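Local atomic coordinates of giardin subunit alpha-1 (Giardia intestinalis, PDB entry 4EVF), a protein that belongs to the calcium-regulated annexins, binds phosphatidylserine and, in a calcium-dependent way, phospholipids, and is involved in parasite attachment to the intestinal mucosa and in cytoskeletal reorganisation. Residues 41-44 and 48-51; 61-66 and 285-290; 105-110 and 120-125; 157-162 and 187-192; 260-265 and 270-275. All coordinates share one frame; numbering follows the deposited sequence.

Contact 1: residues 41-44 and 48-51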
# COMPACT_ATOMS: atom_id res chain seq x y z
N ALA A 41 -20.78 13.31 8.64
CA ALA A 41 -21.89 14.18 8.27
C ALA A 41 -22.99 13.32 7.67
O ALA A 41 -24.18 13.51 7.92
CB ALA A 41 -21.44 15.23 7.28
N TYR A 42 -22.57 12.32 6.91
CA TYR A 42 -23.52 11.47 6.23
C TYR A 42 -24.42 10.71 7.20
O TYR A 42 -25.65 10.66 7.02
CB TYR A 42 -22.78 10.50 5.32
CG TYR A 42 -23.72 9.70 4.45
CD1 TYR A 42 -24.04 10.12 3.16
CD2 TYR A 42 -24.31 8.53 4.92
CE1 TYR A 42 -24.91 9.38 2.36
CE2 TYR A 42 -25.17 7.79 4.12
CZ TYR A 42 -25.46 8.22 2.85
OH TYR A 42 -26.32 7.48 2.07
N VAL A 43 -23.84 10.12 8.24
CA VAL A 43 -24.64 9.30 9.14
C VAL A 43 -25.56 10.18 9.99
O VAL A 43 -26.70 9.82 10.25
CB VAL A 43 -23.79 8.34 10.02
CG1 VAL A 43 -23.01 9.12 11.07
CG2 VAL A 43 -24.68 7.32 10.68
N ALA A 44 -25.05 11.34 10.40
CA ALA A 44 -25.87 12.33 11.11
C ALA A 44 -27.08 12.75 10.27
O ALA A 44 -28.22 12.78 10.76
CB ALA A 44 -25.02 13.55 11.49
N LYS A 48 -27.86 6.57 8.47
CA LYS A 48 -27.34 5.30 7.96
C LYS A 48 -25.85 5.46 7.71
O LYS A 48 -25.40 6.52 7.30
CB LYS A 48 -28.04 4.89 6.65
CG LYS A 48 -29.45 4.33 6.82
CD LYS A 48 -30.03 3.82 5.50
CE LYS A 48 -30.92 4.86 4.80
NZ LYS A 48 -30.20 6.09 4.35
N GLU A 49 -25.08 4.40 7.94
CA GLU A 49 -23.65 4.47 7.69
C GLU A 49 -23.34 4.47 6.18
O GLU A 49 -23.91 3.68 5.42
CB GLU A 49 -22.95 3.31 8.37
CG GLU A 49 -21.55 3.64 8.82
CD GLU A 49 -21.46 3.88 10.32
OE1 GLU A 49 -22.47 4.33 10.92
OE2 GLU A 49 -20.39 3.59 10.90
N LEU A 50 -22.44 5.36 5.76
CA LEU A 50 -22.15 5.57 4.34
C LEU A 50 -21.72 4.30 3.59
O LEU A 50 -22.24 4.02 2.51
CB LEU A 50 -21.13 6.70 4.18
CG LEU A 50 -20.65 7.17 2.81
CD1 LEU A 50 -21.79 7.38 1.83
CD2 LEU A 50 -19.84 8.47 2.99
N PRO A 51 -20.78 3.54 4.16
CA PRO A 51 -20.43 2.24 3.57
C PRO A 51 -21.63 1.27 3.50
O PRO A 51 -21.73 0.52 2.54
CB PRO A 51 -19.35 1.69 4.52
CG PRO A 51 -19.44 2.57 5.77
CD PRO A 51 -19.88 3.90 5.27
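Leu50 and Tyr42 supply the apolar part of this contact. The CD1 methyl of Leu50 sits over the centre of one face of the Tyr42 ring, a CH-pi contact in which the carbon is 3.7 Å from the centroid and only 9° off the ring normal. Leu50 runs roughly perpendicular to Tyr42, and Leu50 CB comes within 3.7 Å of Tyr42 CD2. Tyr42 adopts the trans rotamer about CA-CB (chi1 -173°), which carries the ring across to the returning chain. A leucine suits this place because the methyl ending its branch can turn C-H bonds to the ring face.

Weakly polar contacts centre on the carbonyl oxygen of Lys48. It meets the Tyr42 ring at its edge, in plane, 3.3 Å from CD2, where the slightly positive ring hydrogens point. The same Lys48 O accepts a CA-H...O contact from Val43 CA at 3.4 Å, with 147° at the hydrogen, and lies 3.5 Å from Val43 CG2.

The polar ends converge on Asp53, in helix 50-57. Tyr42 OH hydrogen-bonds to Asp53 OD2, which also receives a salt bridge from Lys48 NZ. Ile15 of helix 4-16 touches both Tyr42 and Leu50.

Glu49 holds the N-cap position of the second helix. Together these contacts close the short connection between helices 32-46 and 50-57 within the predicted first annexin repeat, all-helical as in this family.

Contact 2: residues 61-66 and 285-290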
# COMPACT_ATOMS: atom_id res chain seq x y z
N GLY A 61 -18.88 -7.01 -5.91
CA GLY A 61 -17.63 -7.26 -6.57
C GLY A 61 -16.64 -6.32 -5.94
O GLY A 61 -16.98 -5.61 -4.99
N SER A 62 -15.42 -6.35 -6.42
CA SER A 62 -14.35 -5.54 -5.84
C SER A 62 -14.64 -4.05 -5.95
O SER A 62 -14.09 -3.26 -5.18
CB SER A 62 -13.00 -5.86 -6.49
OG SER A 62 -12.51 -7.11 -6.05
N GLU A 63 -15.49 -3.67 -6.90
CA GLU A 63 -15.86 -2.27 -7.12
C GLU A 63 -16.59 -1.71 -5.91
O GLU A 63 -16.24 -0.64 -5.40
CB GLU A 63 -16.75 -2.11 -8.36
CG GLU A 63 -16.03 -2.28 -9.70
CD GLU A 63 -15.97 -3.72 -10.15
OE1 GLU A 63 -16.34 -4.60 -9.33
OE2 GLU A 63 -15.57 -3.98 -11.32
N GLU A 64 -17.62 -2.42 -5.45
CA GLU A 64 -18.39 -1.96 -4.31
C GLU A 64 -17.52 -1.98 -3.05
O GLU A 64 -17.51 -1.02 -2.28
CB GLU A 64 -19.67 -2.79 -4.12
CG GLU A 64 -19.62 -3.79 -2.98
CD GLU A 64 -20.99 -4.33 -2.61
OE1 GLU A 64 -21.05 -5.29 -1.82
OE2 GLU A 64 -22.01 -3.79 -3.12
N SER A 65 -16.76 -3.05 -2.87
CA SER A 65 -15.89 -3.18 -1.70
C SER A 65 -14.91 -2.02 -1.59
O SER A 65 -14.74 -1.45 -0.51
CB SER A 65 -15.12 -4.51 -1.74
OG SER A 65 -16.01 -5.60 -1.55
N LEU A 66 -14.29 -1.67 -2.72
CA LEU A 66 -13.38 -0.53 -2.80
C LEU A 66 -14.06 0.79 -2.40
O LEU A 66 -13.51 1.57 -1.60
CB LEU A 66 -12.79 -0.41 -4.20
CG LEU A 66 -12.00 0.87 -4.54
CD1 LEU A 66 -10.92 1.16 -3.51
CD2 LEU A 66 -11.38 0.82 -5.94
N ALA A 285 -12.30 -0.36 -14.40
CA ALA A 285 -11.30 0.56 -14.93
C ALA A 285 -11.62 2.05 -14.73
O ALA A 285 -10.76 2.81 -14.28
CB ALA A 285 -11.00 0.25 -16.39
N PRO A 286 -12.84 2.48 -15.09
CA PRO A 286 -13.12 3.91 -14.91
C PRO A 286 -13.05 4.31 -13.43
O PRO A 286 -12.66 5.42 -13.11
CB PRO A 286 -14.55 4.07 -15.46
CG PRO A 286 -15.10 2.69 -15.55
CD PRO A 286 -13.93 1.78 -15.79
N ILE A 287 -13.44 3.39 -12.56
CA ILE A 287 -13.36 3.64 -11.14
C ILE A 287 -11.91 3.89 -10.74
O ILE A 287 -11.61 4.90 -10.09
CB ILE A 287 -13.96 2.49 -10.32
CG1 ILE A 287 -15.48 2.44 -10.52
CG2 ILE A 287 -13.61 2.65 -8.84
CD1 ILE A 287 -16.14 1.21 -9.95
N LEU A 288 -11.01 2.99 -11.13
CA LEU A 288 -9.60 3.15 -10.77
C LEU A 288 -8.98 4.42 -11.36
O LEU A 288 -8.30 5.17 -10.64
CB LEU A 288 -8.78 1.90 -11.15
CG LEU A 288 -9.07 0.57 -10.44
CD1 LEU A 288 -8.15 -0.55 -10.99
CD2 LEU A 288 -8.96 0.69 -8.91
N ARG A 289 -9.22 4.67 -12.64
CA ARG A 289 -8.69 5.85 -13.28
C ARG A 289 -9.19 7.14 -12.60
O ARG A 289 -8.49 8.08 -12.51
CB ARG A 289 -8.94 5.90 -14.79
CG ARG A 289 -8.13 4.95 -15.64
CD ARG A 289 -8.50 5.03 -17.10
NE ARG A 289 -7.73 6.07 -17.73
CZ ARG A 289 -7.69 6.32 -19.02
NH1 ARG A 289 -8.34 5.59 -19.87
NH2 ARG A 289 -6.94 7.28 -19.46
N THR A 290 -10.41 7.16 -12.13
CA THR A 290 -10.94 8.30 -11.39
C THR A 290 -10.14 8.50 -10.09
O THR A 290 -9.62 9.59 -9.81
CB THR A 290 -12.43 8.13 -11.06
OG1 THR A 290 -13.17 7.92 -12.27
CG2 THR A 290 -12.96 9.37 -10.35
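Ile287 meets Glu63 and Leu66 across the junction between the first and fourth predicted annexin repeats, the pairing that closes the cyclic array of four repeats in the annexin fold. The short segments run roughly parallel, 29° apart, with their axes 10.9 Å from each other, a spacing that leaves the bridging to side chains.

From its CB, which points toward the other helix, Ile287 sends out two branches. CG2 is the shorter; it lies 4.1 Å from Leu66 CD2, the two side chains running antiparallel alongside each other. The longer branch starts at CG1, stays extended (chi2 170°), and ends with CD1 pressed against the aliphatic part of Glu63, 3.5 Å from CG and 3.7 Å from CB. Beta-branched isoleucine suits the place because its two branches can reach two residues about one turn apart, Glu63 and Leu66.

Glu63 bends at chi2, so its methylenes lie against Ile287 while its carboxylate turns aside, where OE1 makes a weak, long ion pair with Arg283. Leu288 extends the apolar patch, placing CD2 3.8 Å from Leu66 CD2.

Behind this surface Pro286 O is held twice by Thr290: OG1 donates at 2.7 Å, and the backbone N reaches the oxygen from the opposite face of the carbonyl plane.

Contact 3: residues 105-110 and 120-125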
# COMPACT_ATOMS: atom_id res chain seq x y z
N GLU A 105 2.53 5.71 11.10
CA GLU A 105 1.33 6.19 11.78
C GLU A 105 0.16 5.24 11.53
O GLU A 105 -0.51 4.79 12.46
CB GLU A 105 0.97 7.60 11.31
CG GLU A 105 2.03 8.66 11.64
CD GLU A 105 3.34 8.51 10.86
OE1 GLU A 105 3.34 7.87 9.79
OE2 GLU A 105 4.37 9.05 11.32
N ASP A 106 -0.08 4.95 10.26
CA ASP A 106 -1.17 4.06 9.89
C ASP A 106 -0.95 2.64 10.43
O ASP A 106 -1.90 1.93 10.78
CB ASP A 106 -1.34 4.03 8.36
CG ASP A 106 -2.21 5.17 7.84
OD1 ASP A 106 -2.89 5.84 8.66
OD2 ASP A 106 -2.24 5.39 6.61
N TRP A 107 0.30 2.20 10.50
CA TRP A 107 0.57 0.87 11.01
C TRP A 107 0.16 0.80 12.47
O TRP A 107 -0.51 -0.13 12.91
CB TRP A 107 2.04 0.50 10.89
CG TRP A 107 2.30 -0.88 11.41
CD1 TRP A 107 2.97 -1.22 12.55
CD2 TRP A 107 1.86 -2.10 10.82
NE1 TRP A 107 2.98 -2.60 12.69
CE2 TRP A 107 2.31 -3.16 11.64
CE3 TRP A 107 1.13 -2.41 9.67
CZ2 TRP A 107 2.06 -4.49 11.34
CZ3 TRP A 107 0.88 -3.75 9.38
CH2 TRP A 107 1.34 -4.77 10.21
N HIS A 108 0.59 1.81 13.22
CA HIS A 108 0.32 1.87 14.64
C HIS A 108 -1.18 1.79 14.94
O HIS A 108 -1.59 1.06 15.85
CB HIS A 108 0.93 3.14 15.22
CG HIS A 108 0.82 3.24 16.71
ND1 HIS A 108 -0.14 4.00 17.34
CD2 HIS A 108 1.57 2.69 17.69
CE1 HIS A 108 0.02 3.91 18.65
NE2 HIS A 108 1.05 3.12 18.89
N GLU A 109 -1.99 2.53 14.18
CA GLU A 109 -3.44 2.54 14.41
C GLU A 109 -4.07 1.22 13.95
O GLU A 109 -5.06 0.76 14.52
CB GLU A 109 -4.11 3.71 13.69
CG GLU A 109 -3.78 5.08 14.29
CD GLU A 109 -4.48 5.31 15.62
OE1 GLU A 109 -5.60 5.87 15.60
OE2 GLU A 109 -3.92 4.93 16.68
N THR A 110 -3.48 0.64 12.91
CA THR A 110 -3.90 -0.66 12.40
C THR A 110 -3.70 -1.75 13.45
O THR A 110 -4.56 -2.61 13.63
CB THR A 110 -3.13 -1.01 11.09
OG1 THR A 110 -3.53 -0.10 10.05
CG2 THR A 110 -3.43 -2.44 10.63
N LYS A 120 -6.58 -10.23 19.44
CA LYS A 120 -5.29 -10.90 19.30
C LYS A 120 -4.25 -9.85 18.92
O LYS A 120 -4.60 -8.82 18.35
CB LYS A 120 -5.36 -11.97 18.21
CG LYS A 120 -6.48 -13.00 18.39
N PRO A 121 -2.98 -10.10 19.26
CA PRO A 121 -1.92 -9.19 18.83
C PRO A 121 -1.54 -9.46 17.39
O PRO A 121 -1.21 -10.60 17.05
CB PRO A 121 -0.75 -9.54 19.76
CG PRO A 121 -1.33 -10.43 20.82
CD PRO A 121 -2.47 -11.13 20.17
N LEU A 122 -1.61 -8.43 16.56
CA LEU A 122 -1.39 -8.56 15.12
C LEU A 122 -0.04 -9.19 14.79
O LEU A 122 0.03 -10.18 14.07
CB LEU A 122 -1.51 -7.19 14.43
CG LEU A 122 -1.64 -7.11 12.90
CD1 LEU A 122 -1.99 -5.69 12.48
CD2 LEU A 122 -0.37 -7.56 12.17
N VAL A 123 1.04 -8.62 15.32
CA VAL A 123 2.38 -9.08 14.98
C VAL A 123 2.59 -10.53 15.39
O VAL A 123 3.21 -11.30 14.65
CB VAL A 123 3.45 -8.22 15.65
CG1 VAL A 123 4.83 -8.78 15.33
CG2 VAL A 123 3.35 -6.77 15.18
N GLU A 124 2.08 -10.89 16.56
CA GLU A 124 2.14 -12.26 17.05
C GLU A 124 1.43 -13.23 16.10
O GLU A 124 1.99 -14.27 15.73
CB GLU A 124 1.53 -12.33 18.45
CG GLU A 124 2.06 -13.45 19.32
CD GLU A 124 1.98 -13.11 20.80
OE1 GLU A 124 1.65 -14.01 21.60
OE2 GLU A 124 2.26 -11.94 21.17
N ASP A 125 0.21 -12.88 15.71
CA ASP A 125 -0.56 -13.67 14.73
C ASP A 125 0.18 -13.80 13.41
O ASP A 125 0.16 -14.85 12.77
CB ASP A 125 -1.91 -13.01 14.45
CG ASP A 125 -3.03 -13.57 15.31
OD1 ASP A 125 -2.74 -14.33 16.27
OD2 ASP A 125 -4.21 -13.23 15.03
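Asp106 O is gripped twice by Thr110, the residue whose methyl goes on to touch Leu122. Thr110 OG1 donates to this carbonyl oxygen at 2.7 Å, tilted 34° from the carbonyl plane, and Thr110 N, the usual helical donor, arrives at 2.9 Å from the opposite face. The bond satisfies a hydroxyl that would otherwise be costly to bury, and it fixes the rotation of the threonine: with OG1 turned back to its own helix, CG2 is left anti to the backbone N and comes 4.0 Å from Leu122 CD1. Threonine thus serves both polar and apolar needs.

The CB of Leu122 leaves its backbone toward helix 104-118. CD1 lies between Thr110 CG2 and Trp107 CH2, 4.1 Å from the latter, while CD2 approaches the far corner of the Trp107 indole obliquely, 3.8 Å from CH2 and 4.0 Å from CZ2. Trp107 reaches that far in a fully staggered trans conformation (chi1 -180°), which advances the six-membered ring against the oncoming leucine.

Met144 of helix 135-145 touches both Trp107 and Leu122, and Ile82 of helix 74-87 also packs on the indole. Tryptophan and leucine therefore meet in the hydrophobic interior where several helices converge, consistent with the helical bundle of the predicted second annexin repeat.

Contact 4: residues 157-162 and 187-192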
# COMPACT_ATOMS: atom_id res chain seq x y z
N ASP A 157 29.90 6.10 2.35
CA ASP A 157 30.48 5.07 3.21
C ASP A 157 29.45 3.98 3.45
O ASP A 157 29.77 2.79 3.50
CB ASP A 157 30.93 5.68 4.55
CG ASP A 157 32.19 6.52 4.42
OD1 ASP A 157 32.92 6.38 3.40
OD2 ASP A 157 32.46 7.32 5.34
N GLU A 158 28.19 4.40 3.57
CA GLU A 158 27.10 3.48 3.85
C GLU A 158 26.82 2.61 2.63
O GLU A 158 26.54 1.41 2.77
CB GLU A 158 25.86 4.28 4.26
CG GLU A 158 24.96 3.57 5.26
CD GLU A 158 25.65 3.27 6.58
OE1 GLU A 158 26.29 4.17 7.16
OE2 GLU A 158 25.54 2.12 7.04
N ALA A 159 26.90 3.21 1.45
CA ALA A 159 26.72 2.46 0.21
C ALA A 159 27.83 1.41 0.04
O ALA A 159 27.57 0.30 -0.42
CB ALA A 159 26.68 3.39 -0.98
N GLN A 160 29.06 1.76 0.40
CA GLN A 160 30.18 0.81 0.34
C GLN A 160 30.00 -0.39 1.29
O GLN A 160 30.16 -1.53 0.87
CB GLN A 160 31.52 1.51 0.60
CG GLN A 160 32.72 0.58 0.82
CD GLN A 160 33.21 -0.13 -0.45
OE1 GLN A 160 32.44 -0.36 -1.40
NE2 GLN A 160 34.49 -0.47 -0.48
N ARG A 161 29.66 -0.12 2.55
CA ARG A 161 29.35 -1.20 3.49
C ARG A 161 28.19 -2.07 2.98
O ARG A 161 28.19 -3.29 3.14
CB ARG A 161 29.00 -0.67 4.89
CG ARG A 161 30.12 0.11 5.58
CD ARG A 161 29.79 0.34 7.07
NE ARG A 161 29.74 1.76 7.44
CZ ARG A 161 30.80 2.53 7.64
NH1 ARG A 161 32.03 2.04 7.47
NH2 ARG A 161 30.65 3.81 7.99
N LEU A 162 27.20 -1.42 2.37
CA LEU A 162 26.02 -2.11 1.84
C LEU A 162 26.46 -3.03 0.71
O LEU A 162 26.15 -4.22 0.70
CB LEU A 162 24.99 -1.10 1.33
CG LEU A 162 23.48 -1.34 1.55
CD1 LEU A 162 22.66 -0.97 0.30
CD2 LEU A 162 23.18 -2.77 1.99
N ARG A 187 17.60 7.28 0.32
CA ARG A 187 17.68 7.87 -1.02
C ARG A 187 19.10 8.29 -1.41
O ARG A 187 19.58 7.92 -2.50
CB ARG A 187 16.69 9.04 -1.13
CG ARG A 187 15.38 8.75 -0.38
CD ARG A 187 14.28 9.80 -0.59
NE ARG A 187 12.97 9.25 -0.23
CZ ARG A 187 12.30 9.53 0.89
NH1 ARG A 187 12.79 10.40 1.77
NH2 ARG A 187 11.12 8.96 1.11
N PRO A 188 19.79 9.05 -0.54
CA PRO A 188 21.19 9.39 -0.85
C PRO A 188 22.10 8.16 -0.93
O PRO A 188 23.02 8.11 -1.74
CB PRO A 188 21.61 10.29 0.32
CG PRO A 188 20.53 10.13 1.38
CD PRO A 188 19.28 9.77 0.64
N ILE A 189 21.85 7.17 -0.07
CA ILE A 189 22.60 5.92 -0.11
C ILE A 189 22.41 5.18 -1.44
O ILE A 189 23.38 4.67 -2.02
CB ILE A 189 22.22 5.02 1.07
CG1 ILE A 189 22.69 5.69 2.37
CG2 ILE A 189 22.86 3.61 0.92
CD1 ILE A 189 22.26 5.01 3.62
N ALA A 190 21.18 5.12 -1.93
CA ALA A 190 20.90 4.41 -3.18
C ALA A 190 21.57 5.11 -4.34
O ALA A 190 22.04 4.46 -5.28
CB ALA A 190 19.40 4.31 -3.42
N GLU A 191 21.60 6.44 -4.29
CA GLU A 191 22.25 7.21 -5.34
C GLU A 191 23.76 7.01 -5.32
O GLU A 191 24.40 6.86 -6.37
CB GLU A 191 21.91 8.69 -5.20
CG GLU A 191 21.45 9.31 -6.50
CD GLU A 191 20.21 10.17 -6.32
OE1 GLU A 191 20.26 11.11 -5.48
OE2 GLU A 191 19.19 9.90 -6.99
N ALA A 192 24.34 7.02 -4.13
CA ALA A 192 25.78 6.82 -4.00
C ALA A 192 26.13 5.41 -4.45
O ALA A 192 27.12 5.20 -5.16
CB ALA A 192 26.23 7.07 -2.57
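Two torsion choices bring Ile189 against Glu158. Ile189 sets CG1 trans to its carbonyl carbon (chi1 -66°) and continues extended, which drives CD1 out toward the facing helix, while CG2 is left beside the backbone of Ala159. Glu158 bends at chi2 (61°), folding its chain so that the methylenes, and not the carboxylate, present themselves to the isoleucine. The side chains cross at a slant: Ile189 CD1 lies 3.5 Å from Glu158 CG and 3.7 Å from Glu158 CB, and Ile189 CG1 is 4.0 Å from that same CB.

Behind the bend, the acid end is well provided for although the residue is buried. Glu158 OE2 forms a salt bridge with Arg151, and OE1 accepts a hydrogen bond from Gly153 N, two partnerships that would favour the charged carboxylate. Glutamate is thus useful twice, offering a greasy stem to the helix contact and a charged tip to the chain just before helix 155-167.

Ala159 marks the close crossing point. Its CB faces the backbone of the other helix at 3.7 Å from Ile189 O and meets the methyl of Ala192 at 4.0 Å. Such small residues suit a crossing where the axes come within 8.3 Å and leave little room for longer side chains. Phe193 also touches Ala159, adding bulk next to the alanines.

The short segments cross at -67°. That steep angle is consistent with the annexin repeat, in which the third helix runs across the bundle formed by the other four; here helix 183-196 crosses helix 155-167.

Contact 5: residues 260-265 and 270-275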
# COMPACT_ATOMS: atom_id res chain seq x y z
N LEU A 260 -0.76 9.71 -4.53
CA LEU A 260 -1.22 10.23 -5.82
C LEU A 260 -0.10 10.60 -6.79
O LEU A 260 -0.34 10.82 -7.98
CB LEU A 260 -2.23 11.37 -5.63
CG LEU A 260 -3.61 10.90 -5.18
CD1 LEU A 260 -4.49 12.08 -4.79
CD2 LEU A 260 -4.30 10.05 -6.26
N GLY A 261 1.14 10.68 -6.29
CA GLY A 261 2.29 10.90 -7.15
C GLY A 261 2.66 9.65 -7.95
O GLY A 261 3.60 9.66 -8.75
N ALA A 262 1.91 8.58 -7.74
CA ALA A 262 2.17 7.32 -8.42
C ALA A 262 2.16 7.50 -9.94
O ALA A 262 3.00 6.93 -10.65
CB ALA A 262 1.16 6.28 -7.98
N LYS A 263 1.23 8.31 -10.46
CA LYS A 263 1.12 8.45 -11.91
C LYS A 263 2.40 8.98 -12.58
O LYS A 263 2.71 8.62 -13.72
CB LYS A 263 -0.11 9.28 -12.30
CG LYS A 263 -0.19 10.62 -11.63
CD LYS A 263 -1.51 11.31 -11.95
CE LYS A 263 -1.77 12.45 -10.96
NZ LYS A 263 -2.99 13.22 -11.31
N HIS A 264 3.14 9.82 -11.87
CA HIS A 264 4.36 10.40 -12.40
C HIS A 264 5.51 9.41 -12.31
O HIS A 264 6.31 9.27 -13.24
CB HIS A 264 4.69 11.70 -11.66
CG HIS A 264 3.58 12.71 -11.71
ND1 HIS A 264 3.29 13.44 -12.84
CD2 HIS A 264 2.67 13.08 -10.78
CE1 HIS A 264 2.25 14.23 -12.60
NE2 HIS A 264 1.86 14.03 -11.35
N ALA A 265 5.57 8.70 -11.19
CA ALA A 265 6.59 7.68 -11.00
C ALA A 265 6.31 6.47 -11.89
O ALA A 265 7.19 5.65 -12.13
CB ALA A 265 6.65 7.25 -9.55
N GLY A 270 5.11 2.98 -18.07
CA GLY A 270 4.35 3.43 -19.22
C GLY A 270 3.40 4.55 -18.82
O GLY A 270 3.76 5.44 -18.05
N ASP A 271 2.18 4.48 -19.35
CA ASP A 271 1.12 5.42 -19.02
C ASP A 271 0.13 4.69 -18.14
O ASP A 271 -0.51 3.73 -18.58
CB ASP A 271 0.42 5.90 -20.28
CG ASP A 271 -0.63 6.95 -20.00
OD1 ASP A 271 -0.24 8.11 -19.73
OD2 ASP A 271 -1.84 6.62 -20.02
N MET A 272 -0.00 5.12 -16.89
CA MET A 272 -0.84 4.40 -15.95
C MET A 272 -2.30 4.33 -16.39
O MET A 272 -2.92 3.27 -16.33
CB MET A 272 -0.73 4.99 -14.54
CG MET A 272 -1.50 4.20 -13.50
SD MET A 272 -1.40 4.95 -11.87
CE MET A 272 0.32 4.73 -11.58
N GLY A 273 -2.84 5.46 -16.83
CA GLY A 273 -4.19 5.51 -17.35
C GLY A 273 -4.45 4.50 -18.46
O GLY A 273 -5.42 3.73 -18.42
N THR A 274 -3.57 4.49 -19.46
CA THR A 274 -3.67 3.54 -20.57
C THR A 274 -3.60 2.09 -20.11
O THR A 274 -4.38 1.25 -20.56
CB THR A 274 -2.57 3.80 -21.61
OG1 THR A 274 -2.79 5.08 -22.22
CG2 THR A 274 -2.58 2.71 -22.70
N ASP A 275 -2.66 1.79 -19.21
CA ASP A 275 -2.50 0.43 -18.69
C ASP A 275 -3.70 -0.07 -17.90
O ASP A 275 -4.11 -1.23 -18.04
CB ASP A 275 -1.22 0.31 -17.85
CG ASP A 275 0.04 0.38 -18.70
OD1 ASP A 275 -0.09 0.39 -19.94
OD2 ASP A 275 1.15 0.42 -18.13
O HOH W 1 1.44 7.72 -15.88
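Met272 extends toward the short helix 262-265, and its terminal methyl touches the backbone at Ala262 and Lys263. The side chain is stretched out through its first two torsions (chi1 -175°) and bends only at chi3, which brings CE to the start of the facing helix. There it lies 3.6 Å from Ala262 O, 4.0 Å from Ala262 CB and 3.8 Å from Lys263 CA. A long, flexible methionine suits a place where an apolar tip must be laid on backbone, and the small side chain of Ala262 leaves it access.

Lys263 turns the other way: its extended chain leads away from Met272 to hydrogen-bond through NZ with Arg293 O. Its carbonyl stays in the contact, since a water donates to Lys263 O at 2.7 Å and accepts from Met272 N at 3.1 Å, bridging the two backbones.

Asp271 caps the second helix. Its OD2 accepts from Thr274 N, met on the anti side, 20° out of the carboxylate plane, at 2.8 Å, and also from Thr274 OG1, which comes from above that plane.

In the predicted fourth annexin repeat, this turn brings helix 262-265 up to the start of helix 272-279, while Ile235 of helix 227-240 packs on Met272 and Cys239 of that helix touches Asp275.

From the N terminus, contact 1 closes a tiny loop between helices 32-46 and 50-57. Helix 62-70, next in the chain, opens contact 2, whose loop of 218 residues ends only at helix 284-292. Contacts 3, 4 and 5 follow in series inside that loop; none of them cross. Each of these three, like contact 1, joins helices within one predicted repeat, the second, third and fourth respectively, whereas contact 2 ties the first to the fourth. Contacts 1 and 4 lie on opposite sides of the chain's centre, their centres about 49 Å apart. Contacts 2 and 5 touch directly, Arg289 NE packing 3.4 Å from Gly273 O.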